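PDB 4MIY: inositol 2-dehydrogenase/D-chiro-inositol 3-dehydrogenase from Lactobacillus casei, which oxidises myo-inositol and D-chiro-inositol to their keto derivatives, passing the hydride to NAD. Local coordinates for residues 168-173 with 319-324. Residues are numbered along the deposited sequence; the frame is centred on the assembly and turned at random.
Sequences MAITDT and RSQKDQ
Ile170 and Gln321 reach toward each other from two helices, with Ile170 CA 9.2 Å from Gln321 CA, and the CG1-CD1 arm of the isoleucine rests on the amide of the glutamine. From CB of Gln321 the chain runs straight across the gap, extended through CG (chi2 -179°), and CG already comes within 4.3 Å of Ile170 CG1. The terminal amide is where the two meet most closely. CG1 of Ile170 stands over the amide face, 3.6 Å from Gln321 CD, and CD1 of Ile170 covers the same face on the nitrogen side, 3.7 Å from Gln321 NE2. At the amide nitrogen, Ala169 CB approaches Gln321 NE2 more loosely, at 4.3 Å. The buried polar tip is satisfied by neighbours: OE1 bonds Asn318 ND2, while NE2 donates to Asn166 O and Gln212 OE1, bonds that fix the rotation of the amide. A leucine here would probably leave Asn166 O and Gln212 OE1 without their shared donor. Ile194, on strand 189-195, touches both Ile170 and Gln321. Helices 168-185 and 304-323 thus meet beside the mixed sheet, in the helix-on-sheet packing of the C-terminal alpha/beta domain of the Gfo/Idh/MocA family.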
loop_
_atom_site.group_PDB
_atom_site.type_symbol
_atom_site.label_atom_id
_atom_site.label_comp_id
_atom_site.label_asym_id
_atom_site.label_seq_id
_atom_site.Cartn_x
_atom_site.Cartn_y
_atom_site.Cartn_z
ATOM N N MET A 168 -10.698 -18.924 -27.122
ATOM C CA MET A 168 -10.828 -17.523 -26.797
ATOM C C MET A 168 -9.989 -17.083 -25.609
ATOM O O MET A 168 -9.697 -15.934 -25.476
ATOM C CB MET A 168 -12.279 -17.168 -26.579
ATOM C CG MET A 168 -13.033 -17.050 -27.889
ATOM S SD MET A 168 -14.794 -17.258 -27.819
ATOM C CE MET A 168 -15.285 -15.826 -26.974
ATOM N N ALA A 169 -9.583 -18.025 -24.789
ATOM C CA ALA A 169 -8.637 -17.716 -23.753
ATOM C C ALA A 169 -7.377 -17.161 -24.354
ATOM O O ALA A 169 -6.726 -16.368 -23.765
ATOM C CB ALA A 169 -8.324 -18.934 -22.914
ATOM N N ILE A 170 -7.051 -17.618 -25.548
ATOM C CA ILE A 170 -5.938 -17.061 -26.299
ATOM C C ILE A 170 -6.381 -15.845 -27.132
ATOM O O ILE A 170 -5.893 -14.782 -26.962
ATOM C CB ILE A 170 -5.275 -18.113 -27.235
ATOM C CG1 ILE A 170 -4.909 -19.391 -26.505
ATOM C CG2 ILE A 170 -4.060 -17.547 -27.936
ATOM C CD1 ILE A 170 -4.124 -19.227 -25.278
ATOM N N THR A 171 -7.350 -16.033 -27.996
ATOM C CA THR A 171 -7.606 -15.047 -28.994
ATOM C C THR A 171 -8.277 -13.765 -28.473
ATOM O O THR A 171 -8.151 -12.747 -29.085
ATOM C CB THR A 171 -8.432 -15.634 -30.173
ATOM O OG1 THR A 171 -9.669 -16.114 -29.687
ATOM C CG2 THR A 171 -7.715 -16.723 -30.808
ATOM N N ASP A 172 -8.984 -13.849 -27.365
ATOM C CA ASP A 172 -9.682 -12.707 -26.825
ATOM C C ASP A 172 -9.013 -12.122 -25.565
ATOM O O ASP A 172 -9.113 -10.973 -25.295
ATOM C CB ASP A 172 -11.143 -13.036 -26.536
ATOM C CG ASP A 172 -11.990 -13.113 -27.798
ATOM O OD1 ASP A 172 -11.480 -12.800 -28.876
ATOM O OD2 ASP A 172 -13.148 -13.469 -27.706
ATOM N N THR A 173 -8.327 -12.980 -24.848
ATOM C CA THR A 173 -7.810 -12.657 -23.545
ATOM C C THR A 173 -6.278 -12.549 -23.532
ATOM O O THR A 173 -5.760 -11.483 -23.445
ATOM C CB THR A 173 -8.379 -13.636 -22.521
ATOM O OG1 THR A 173 -9.802 -13.565 -22.550
ATOM C CG2 THR A 173 -7.911 -13.303 -21.122
ATOM N N ARG A 319 -2.087 -24.233 -30.684
ATOM C CA ARG A 319 -1.514 -25.532 -30.885
ATOM C C ARG A 319 -1.114 -26.145 -29.554
ATOM O O ARG A 319 -1.417 -27.266 -29.281
ATOM C CB ARG A 319 -0.325 -25.422 -31.817
ATOM C CG ARG A 319 0.396 -26.694 -32.095
ATOM C CD ARG A 319 1.303 -26.604 -33.330
ATOM N NE ARG A 319 0.741 -25.849 -34.434
ATOM C CZ ARG A 319 0.071 -26.400 -35.442
ATOM N NH1 ARG A 319 -0.103 -27.712 -35.508
ATOM N NH2 ARG A 319 -0.401 -25.645 -36.418
ATOM N N SER A 320 -0.484 -25.341 -28.707
ATOM C CA SER A 320 -0.052 -25.802 -27.412
ATOM C C SER A 320 -1.212 -26.226 -26.529
ATOM O O SER A 320 -1.072 -27.114 -25.752
ATOM C CB SER A 320 0.770 -24.726 -26.693
ATOM O OG SER A 320 1.330 -25.216 -25.506
ATOM N N GLN A 321 -2.350 -25.588 -26.679
ATOM C CA GLN A 321 -3.518 -25.935 -25.878
ATOM C C GLN A 321 -3.982 -27.378 -26.050
ATOM O O GLN A 321 -4.655 -27.894 -25.235
ATOM C CB GLN A 321 -4.686 -25.016 -26.195
ATOM C CG GLN A 321 -4.646 -23.625 -25.560
ATOM C CD GLN A 321 -5.854 -22.799 -25.910
ATOM O OE1 GLN A 321 -6.264 -22.754 -27.031
ATOM N NE2 GLN A 321 -6.420 -22.160 -24.932
ATOM N N LYS A 322 -3.630 -27.974 -27.174
ATOM C CA LYS A 322 -4.036 -29.335 -27.465
ATOM C C LYS A 322 -3.366 -30.313 -26.572
ATOM O O LYS A 322 -4.013 -31.158 -26.045
ATOM C CB LYS A 322 -3.804 -29.698 -28.932
ATOM C CG LYS A 322 -4.601 -28.912 -29.881
ATOM C CD LYS A 322 -3.945 -28.906 -31.264
ATOM C CE LYS A 322 -4.881 -28.450 -32.356
ATOM N NZ LYS A 322 -6.258 -28.387 -31.799
ATOM N N ASP A 323 -2.073 -30.176 -26.388
ATOM C CA ASP A 323 -1.306 -31.159 -25.642
ATOM C C ASP A 323 -0.431 -30.634 -24.526
ATOM O O ASP A 323 0.315 -31.368 -23.941
ATOM C CB ASP A 323 -0.428 -31.981 -26.596
ATOM C CG ASP A 323 0.589 -31.128 -27.411
ATOM O OD1 ASP A 323 0.808 -29.932 -27.154
ATOM O OD2 ASP A 323 1.201 -31.721 -28.328
ATOM N N GLN A 324 -0.525 -29.350 -24.264
ATOM C CA GLN A 324 0.304 -28.702 -23.274
ATOM C C GLN A 324 1.807 -28.767 -23.536
ATOM O O GLN A 324 2.582 -28.643 -22.643
ATOM C CB GLN A 324 -0.026 -29.183 -21.866
ATOM C CG GLN A 324 -1.449 -28.946 -21.464
ATOM C CD GLN A 324 -1.743 -29.396 -20.083
ATOM O OE1 GLN A 324 -1.303 -28.815 -19.125
ATOM N NE2 GLN A 324 -2.493 -30.459 -19.978
#